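Local coordinates for protein oxidoreductase, putative (PDB 6SKX) that probably catalyses the NADPH-dependent reductive amination of carbonyl compounds, reducing imines to amines as a fungal reductive aminase, at residues 10-15 against 115-120; 14-19 against 148-153; 29-32 against 36-39. All blocks are in the same frame, centred on the assembly; numbering follows the deposited sequence.

In the fold
All three contacts belong to the nucleotide-binding Rossmann domain and reach the same sheet. Contacts 1 and 2 share helix 11-22: its first turn meets the end of strand 111-118, and the turns that follow meet the loop before strand 152-155, with contact centres about 8 Å apart. Contact 3 closes the loop after strand 26-30, the next strand in the chain, about 15 Å between centres from contact 1 and 17 Å from contact 2. Ala17 CB meets Val29 CG1 at 4.1 Å, joining contacts 2 and 3. NADP(+) sites include Ala11 and Met12 in contact 1 and Asn31 and Arg32 in contact 3; no cofactor is bound to this chain.

Contact 1: residues 10-15 against 115-120; sequences GAMGTA and GGIMAT
Met12 and Ile117 reach toward each other and meet tip to tip, an apolar contact between the first turn of helix 11-22 and the end of strand 111-118. The thioether chain leaves the helix with CG anti to the backbone N (chi1 -175°), then bends at chi2 and chi3, which lays its last three atoms along the two ends of the isoleucine. Met12 CG lies 3.6 Å from Ile117 CD1, and Met12 CE presses on Ile117 CG2 at 3.5 Å, rather tight for two methyl carbons. The sulfur between them is placed less closely, with Met12 SD 4.1 Å from both Ile117 CG2 and Ile117 CD1. Cys64, Leu90 and Ile124 extend this apolar patch, the first and last against Met12 and Leu90 against Ile117.

The methyl end also faces backbone where the strand gives way to loop. Met12 CE is 3.2 Å from Ala119 O and 4.0 Å from Thr120 C, so the methyl that packs on Ile117 of the strand also touches two loop residues past the strand's end. No hydrogen bond crosses between 10-15 and 115-120; the join rests on van der Waals packing, and even the nearest CA atoms, those of Met12 and Thr120, are 7.4 Å apart.

The polar bonds run elsewhere: Thr14 N donates to Gly10 O, at the N-cap residue (3.0 Å), and Gly116 and Met118 pair with the neighbouring strand 130-135. Beyond the contact, Thr120 packs on Tyr211 of the second subunit.

Gly8, Gly10 and Gly13 fit the GxGxxG pattern of a Rossmann dinucleotide-binding fold. Here the start of the helix that follows the glycine-rich turn, with the NADP(+)-binding residues Ala11 and Met12, is packed by Met12 against the sheet's strand 111-118.

Contact 2: residues 14-19 against 148-153; sequences TALASR and SVLAKC
Arg19 grips one backbone oxygen, Val149 O, with two nitrogens approaching side-on. The shorter bond, from Arg19 NE to Val149 O, is 2.9 Å and nearly straight (164° at the hydrogen), although the donor sits above the carbonyl plane. Arg19 NH2 reaches Val149 O at 3.3 Å with a more bent N-H but lies in the carbonyl plane, on a lone pair. The oxygen stays close to the plane of the guanidinium for both, so the fork probably limits rotation of the guanidinium. A trans first torsion (chi1 -172°) and a bend at chi2 bring the NE/NH2 edge of the guanidinium to the loop. Glu23 forms a salt bridge with Arg19 NH2, giving that nitrogen a second partner just past the end of helix 11-22.

Apolar packing lies beside the polar fork. The chains of Arg19 and Leu150 slide past each other in opposite directions, with Arg19 CG 4.0 Å from Leu150 CD2. Leu16 and Leu150 instead cross at about a right angle, and Leu16 CD2 meets Leu150 CD1 at 4.1 Å. Phe20 of helix 11-22 adds to this cluster, touching both Val149 and Leu150.

The contact thus joins the helix that follows the first strand of the Rossmann fold to the connection between helix 137-147 and strand 152-155, at one edge of the sheet within this chain.

Contact 3: residues 29-32 against 36-39; sequences VWNR and KASS
Asn31 ND2 is held by two acceptors of the loop ahead of it, one from the backbone and one from a side chain. It donates to Ala37 O at 3.0 Å and to Ser39 OG at 3.1 Å, the latter bond being the straighter, 154° at the hydrogen. Both acceptors lie near the plane of the amide, as suits its two N-H groups, but the approach to the carbonyl of Ala37 is from well above its plane, 56° out, not along a lone pair. The nearby Ser38 O, 3.5 Å from Asn31 ND2, is too poorly aligned to be a third acceptor.

The asparagine reaches across because a chi1 near 180° (-177°) extends it away from its own backbone N, pointing the amide at residues 37-39. Its other end is occupied too: Asn31 OD1 accepts from the backbone N of Ser33, fixing which way round the amide sits. Ser39 OG, turned to lie beside its own backbone N, is brought to the amide from the other segment.

Van der Waals contact is slight and pairs carbon with oxygen: Val29 CG2 rests against Ser39 O at 3.7 Å, and the Ala37 methyl group, CB, lies 4.2 Å from Asn31 OD1. Leu9, itself an NADP(+)-binding residue, touches both Val29 and Asn31.

With both ends of a buried amide engaged, one side chain ties the loop after strand 26-30 back on itself. Asn31, Arg32 and Ser33 are NADP(+)-binding residues, so this bonding probably helps set the shape of the cofactor-binding loop even with no cofactor bound.

Contact 1: residues 10-15 against 115-120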
loop_
_atom_site.group_PDB
_atom_site.type_symbol
_atom_site.label_atom_id
_atom_site.label_comp_id
_atom_site.label_asym_id
_atom_site.label_seq_id
_atom_site.Cartn_x
_atom_site.Cartn_y
_atom_site.Cartn_z
ATOM N N GLY A 10 -10.054 -27.068 -1.928
ATOM C CA GLY A 10 -10.329 -25.674 -2.339
ATOM C C GLY A 10 -9.357 -25.234 -3.436
ATOM O O GLY A 10 -8.569 -26.079 -3.936
ATOM N N ALA A 11 -9.353 -23.957 -3.798
ATOM C CA ALA A 11 -8.495 -23.400 -4.880
ATOM C C ALA A 11 -7.007 -23.602 -4.552
ATOM O O ALA A 11 -6.256 -24.028 -5.442
ATOM C CB ALA A 11 -8.799 -21.935 -5.080
ATOM N N MET A 12 -6.570 -23.295 -3.328
ATOM C CA MET A 12 -5.145 -23.429 -2.947
ATOM C C MET A 12 -4.759 -24.928 -2.892
ATOM O O MET A 12 -3.738 -25.303 -3.513
ATOM C CB MET A 12 -4.855 -22.719 -1.630
ATOM C CG MET A 12 -3.392 -22.751 -1.296
ATOM S SD MET A 12 -2.341 -21.977 -2.574
ATOM C CE MET A 12 -2.483 -20.265 -2.073
ATOM N N GLY A 13 -5.569 -25.792 -2.286
ATOM C CA GLY A 13 -5.220 -27.225 -2.119
ATOM C C GLY A 13 -5.106 -27.921 -3.472
ATOM O O GLY A 13 -4.196 -28.710 -3.668
ATOM N N THR A 14 -6.014 -27.595 -4.393
ATOM C CA THR A 14 -6.056 -28.063 -5.808
ATOM C C THR A 14 -4.738 -27.681 -6.483
ATOM O O THR A 14 -4.108 -28.570 -7.084
ATOM C CB THR A 14 -7.322 -27.542 -6.516
ATOM O OG1 THR A 14 -8.445 -28.207 -5.910
ATOM C CG2 THR A 14 -7.317 -27.772 -8.015
ATOM N N ALA A 15 -4.271 -26.444 -6.311
ATOM C CA ALA A 15 -2.966 -26.000 -6.858
ATOM C C ALA A 15 -1.798 -26.790 -6.234
ATOM O O ALA A 15 -0.878 -27.129 -6.986
ATOM C CB ALA A 15 -2.799 -24.508 -6.672
ATOM N N GLY A 115 2.912 -23.422 8.117
ATOM C CA GLY A 115 3.296 -22.551 6.987
ATOM C C GLY A 115 2.264 -21.460 6.710
ATOM O O GLY A 115 1.053 -21.682 6.978
ATOM N N GLY A 116 2.755 -20.304 6.238
ATOM C CA GLY A 116 1.991 -19.220 5.592
ATOM C C GLY A 116 2.325 -19.153 4.104
ATOM O O GLY A 116 3.519 -18.842 3.740
ATOM N N ILE A 117 1.325 -19.428 3.256
ATOM C CA ILE A 117 1.473 -19.422 1.777
ATOM C C ILE A 117 1.359 -17.983 1.297
ATOM O O ILE A 117 0.251 -17.429 1.354
ATOM C CB ILE A 117 0.419 -20.296 1.078
ATOM C CG1 ILE A 117 0.515 -21.761 1.517
ATOM C CG2 ILE A 117 0.574 -20.132 -0.425
ATOM C CD1 ILE A 117 -0.662 -22.593 1.093
ATOM N N MET A 118 2.447 -17.405 0.814
ATOM C CA MET A 118 2.433 -15.982 0.371
ATOM C C MET A 118 2.309 -15.997 -1.159
ATOM O O MET A 118 3.325 -15.906 -1.861
ATOM C CB MET A 118 3.666 -15.226 0.901
ATOM C CG MET A 118 3.883 -15.435 2.439
ATOM S SD MET A 118 2.489 -14.907 3.484
ATOM C CE MET A 118 1.373 -16.291 3.476
ATOM N N ALA A 119 1.087 -16.232 -1.638
ATOM C CA ALA A 119 0.807 -16.515 -3.054
ATOM C C ALA A 119 -0.676 -16.765 -3.259
ATOM O O ALA A 119 -1.344 -17.273 -2.337
ATOM C CB ALA A 119 1.618 -17.705 -3.511
ATOM N N THR A 120 -1.143 -16.403 -4.451
ATOM C CA THR A 120 -2.410 -16.875 -5.046
ATOM C C THR A 120 -2.209 -18.303 -5.550
ATOM O O THR A 120 -1.081 -18.734 -5.783
ATOM C CB THR A 120 -2.832 -15.967 -6.214
ATOM O OG1 THR A 120 -1.795 -16.060 -7.196
ATOM C CG2 THR A 120 -3.055 -14.538 -5.776
#

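Contact 2: residues 14-19 against 148-153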
loop_
_atom_site.group_PDB
_atom_site.type_symbol
_atom_site.label_atom_id
_atom_site.label_comp_id
_atom_site.label_asym_id
_atom_site.label_seq_id
_atom_site.Cartn_x
_atom_site.Cartn_y
_atom_site.Cartn_z
ATOM N N THR A 14 -6.014 -27.595 -4.393
ATOM C CA THR A 14 -6.056 -28.063 -5.808
ATOM C C THR A 14 -4.738 -27.681 -6.483
ATOM O O THR A 14 -4.108 -28.570 -7.084
ATOM C CB THR A 14 -7.322 -27.542 -6.516
ATOM O OG1 THR A 14 -8.445 -28.207 -5.910
ATOM C CG2 THR A 14 -7.317 -27.772 -8.015
ATOM N N ALA A 15 -4.271 -26.444 -6.311
ATOM C CA ALA A 15 -2.966 -26.000 -6.858
ATOM C C ALA A 15 -1.798 -26.790 -6.234
ATOM O O ALA A 15 -0.878 -27.129 -6.986
ATOM C CB ALA A 15 -2.799 -24.508 -6.672
ATOM N N LEU A 16 -1.790 -27.086 -4.919
ATOM C CA LEU A 16 -0.679 -27.874 -4.301
ATOM C C LEU A 16 -0.676 -29.297 -4.879
ATOM O O LEU A 16 0.386 -29.784 -5.268
ATOM C CB LEU A 16 -0.793 -27.936 -2.781
ATOM C CG LEU A 16 -0.965 -26.614 -2.036
ATOM C CD1 LEU A 16 -0.842 -26.849 -0.542
ATOM C CD2 LEU A 16 0.051 -25.586 -2.483
ATOM N N ALA A 17 -1.836 -29.930 -4.989
ATOM C CA ALA A 17 -1.934 -31.321 -5.472
ATOM C C ALA A 17 -1.536 -31.415 -6.956
ATOM O O ALA A 17 -0.714 -32.300 -7.272
ATOM C CB ALA A 17 -3.330 -31.833 -5.200
ATOM N N SER A 18 -2.060 -30.533 -7.821
ATOM C CA SER A 18 -1.686 -30.428 -9.267
ATOM C C SER A 18 -0.179 -30.407 -9.408
ATOM O O SER A 18 0.369 -31.212 -10.201
ATOM C CB SER A 18 -2.208 -29.219 -9.987
ATOM O OG SER A 18 -3.549 -29.431 -10.321
ATOM N N ARG A 19 0.432 -29.493 -8.682
ATOM C CA ARG A 19 1.900 -29.290 -8.721
ATOM C C ARG A 19 2.641 -30.563 -8.278
ATOM O O ARG A 19 3.566 -30.995 -9.003
ATOM C CB ARG A 19 2.225 -28.066 -7.864
ATOM C CG ARG A 19 3.665 -27.631 -7.973
ATOM C CD ARG A 19 4.087 -27.338 -9.397
ATOM N NE ARG A 19 5.526 -27.187 -9.292
ATOM C CZ ARG A 19 6.393 -27.275 -10.286
ATOM N NH1 ARG A 19 5.987 -27.499 -11.525
ATOM N NH2 ARG A 19 7.678 -27.138 -10.015
ATOM N N SER A 148 9.900 -27.550 -1.719
ATOM C CA SER A 148 10.506 -26.568 -2.652
ATOM C C SER A 148 9.920 -26.711 -4.080
ATOM O O SER A 148 10.171 -25.811 -4.885
ATOM C CB SER A 148 12.016 -26.664 -2.609
ATOM O OG SER A 148 12.463 -27.907 -3.141
ATOM N N VAL A 149 9.108 -27.731 -4.425
ATOM C CA VAL A 149 8.493 -27.755 -5.792
ATOM C C VAL A 149 7.341 -26.747 -5.831
ATOM O O VAL A 149 6.950 -26.350 -6.931
ATOM C CB VAL A 149 8.033 -29.144 -6.284
ATOM C CG1 VAL A 149 9.140 -30.199 -6.154
ATOM C CG2 VAL A 149 6.726 -29.603 -5.647
ATOM N N LEU A 150 6.828 -26.316 -4.679
ATOM C CA LEU A 150 5.667 -25.393 -4.615
ATOM C C LEU A 150 6.108 -23.925 -4.740
ATOM O O LEU A 150 5.299 -23.115 -5.221
ATOM C CB LEU A 150 4.951 -25.570 -3.272
ATOM C CG LEU A 150 4.453 -26.974 -2.926
ATOM C CD1 LEU A 150 3.820 -26.957 -1.538
ATOM C CD2 LEU A 150 3.456 -27.491 -3.956
ATOM N N ALA A 151 7.265 -23.566 -4.184
ATOM C CA ALA A 151 7.606 -22.174 -3.814
ATOM C C ALA A 151 8.969 -22.128 -3.144
ATOM O O ALA A 151 9.433 -23.195 -2.657
ATOM C CB ALA A 151 6.562 -21.635 -2.878
ATOM N N LYS A 152 9.572 -20.938 -3.112
ATOM C CA LYS A 152 10.716 -20.641 -2.216
ATOM C C LYS A 152 10.291 -20.994 -0.786
ATOM O O LYS A 152 9.137 -20.655 -0.412
ATOM C CB LYS A 152 11.148 -19.169 -2.308
ATOM C CG LYS A 152 12.078 -18.816 -3.471
ATOM N N CYS A 153 11.188 -21.635 -0.027
ATOM C CA CYS A 153 11.028 -21.995 1.412
ATOM C C CYS A 153 11.812 -21.045 2.315
ATOM O O CYS A 153 13.016 -20.941 2.133
ATOM C CB CYS A 153 11.518 -23.411 1.669
ATOM S SG CYS A 153 10.580 -24.606 0.688
#

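Contact 3: residues 29-32 against 36-39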
loop_
_atom_site.group_PDB
_atom_site.type_symbol
_atom_site.label_atom_id
_atom_site.label_comp_id
_atom_site.label_asym_id
_atom_site.label_seq_id
_atom_site.Cartn_x
_atom_site.Cartn_y
_atom_site.Cartn_z
ATOM N N VAL A 29 -5.415 -37.484 -1.962
ATOM C CA VAL A 29 -6.171 -36.230 -1.706
ATOM C C VAL A 29 -7.425 -36.527 -0.881
ATOM O O VAL A 29 -8.171 -37.454 -1.194
ATOM C CB VAL A 29 -6.513 -35.524 -3.039
ATOM C CG1 VAL A 29 -5.249 -35.214 -3.812
ATOM C CG2 VAL A 29 -7.484 -36.322 -3.901
ATOM N N TRP A 30 -7.671 -35.692 0.105
ATOM C CA TRP A 30 -8.932 -35.642 0.885
ATOM C C TRP A 30 -9.671 -34.353 0.493
ATOM O O TRP A 30 -9.115 -33.202 0.656
ATOM C CB TRP A 30 -8.635 -35.760 2.394
ATOM C CG TRP A 30 -9.848 -35.890 3.261
ATOM C CD1 TRP A 30 -10.391 -37.040 3.741
ATOM C CD2 TRP A 30 -10.678 -34.818 3.745
ATOM N NE1 TRP A 30 -11.512 -36.765 4.479
ATOM C CE2 TRP A 30 -11.711 -35.409 4.507
ATOM C CE3 TRP A 30 -10.629 -33.419 3.645
ATOM C CZ2 TRP A 30 -12.702 -34.651 5.136
ATOM C CZ3 TRP A 30 -11.619 -32.668 4.248
ATOM C CH2 TRP A 30 -12.643 -33.279 4.986
ATOM N N ASN A 31 -10.880 -34.555 -0.021
ATOM C CA ASN A 31 -11.770 -33.568 -0.675
ATOM C C ASN A 31 -13.049 -33.444 0.169
ATOM O O ASN A 31 -13.773 -34.427 0.219
ATOM C CB ASN A 31 -12.057 -34.004 -2.117
ATOM C CG ASN A 31 -12.914 -33.041 -2.921
ATOM O OD1 ASN A 31 -13.504 -32.104 -2.373
ATOM N ND2 ASN A 31 -13.043 -33.316 -4.215
ATOM N N ARG A 32 -13.334 -32.259 0.732
ATOM C CA ARG A 32 -14.555 -31.973 1.542
ATOM C C ARG A 32 -15.820 -32.226 0.712
ATOM O O ARG A 32 -16.776 -32.677 1.305
ATOM C CB ARG A 32 -14.549 -30.530 2.068
ATOM C CG ARG A 32 -15.550 -30.262 3.194
ATOM C CD ARG A 32 -15.468 -28.850 3.764
ATOM N N LYS A 36 -19.080 -32.247 -6.113
ATOM C CA LYS A 36 -19.114 -30.993 -6.910
ATOM C C LYS A 36 -17.700 -30.496 -7.278
ATOM O O LYS A 36 -17.571 -29.890 -8.351
ATOM C CB LYS A 36 -19.935 -29.933 -6.168
ATOM C CG LYS A 36 -19.632 -29.773 -4.690
ATOM N N ALA A 37 -16.664 -30.735 -6.470
ATOM C CA ALA A 37 -15.266 -30.343 -6.803
ATOM C C ALA A 37 -14.430 -31.550 -7.303
ATOM O O ALA A 37 -14.520 -32.663 -6.728
ATOM C CB ALA A 37 -14.627 -29.684 -5.604
ATOM N N SER A 38 -13.605 -31.327 -8.327
ATOM C CA SER A 38 -12.678 -32.334 -8.913
ATOM C C SER A 38 -11.809 -32.977 -7.819
ATOM O O SER A 38 -11.239 -32.262 -7.023
ATOM C CB SER A 38 -11.786 -31.695 -9.951
ATOM O OG SER A 38 -10.984 -32.694 -10.584
ATOM N N SER A 39 -11.595 -34.279 -7.869
ATOM C CA SER A 39 -10.598 -34.972 -7.015
ATOM C C SER A 39 -9.311 -35.235 -7.825
ATOM O O SER A 39 -8.528 -36.089 -7.396
ATOM C CB SER A 39 -11.199 -36.248 -6.466
ATOM O OG SER A 39 -12.397 -35.982 -5.737
#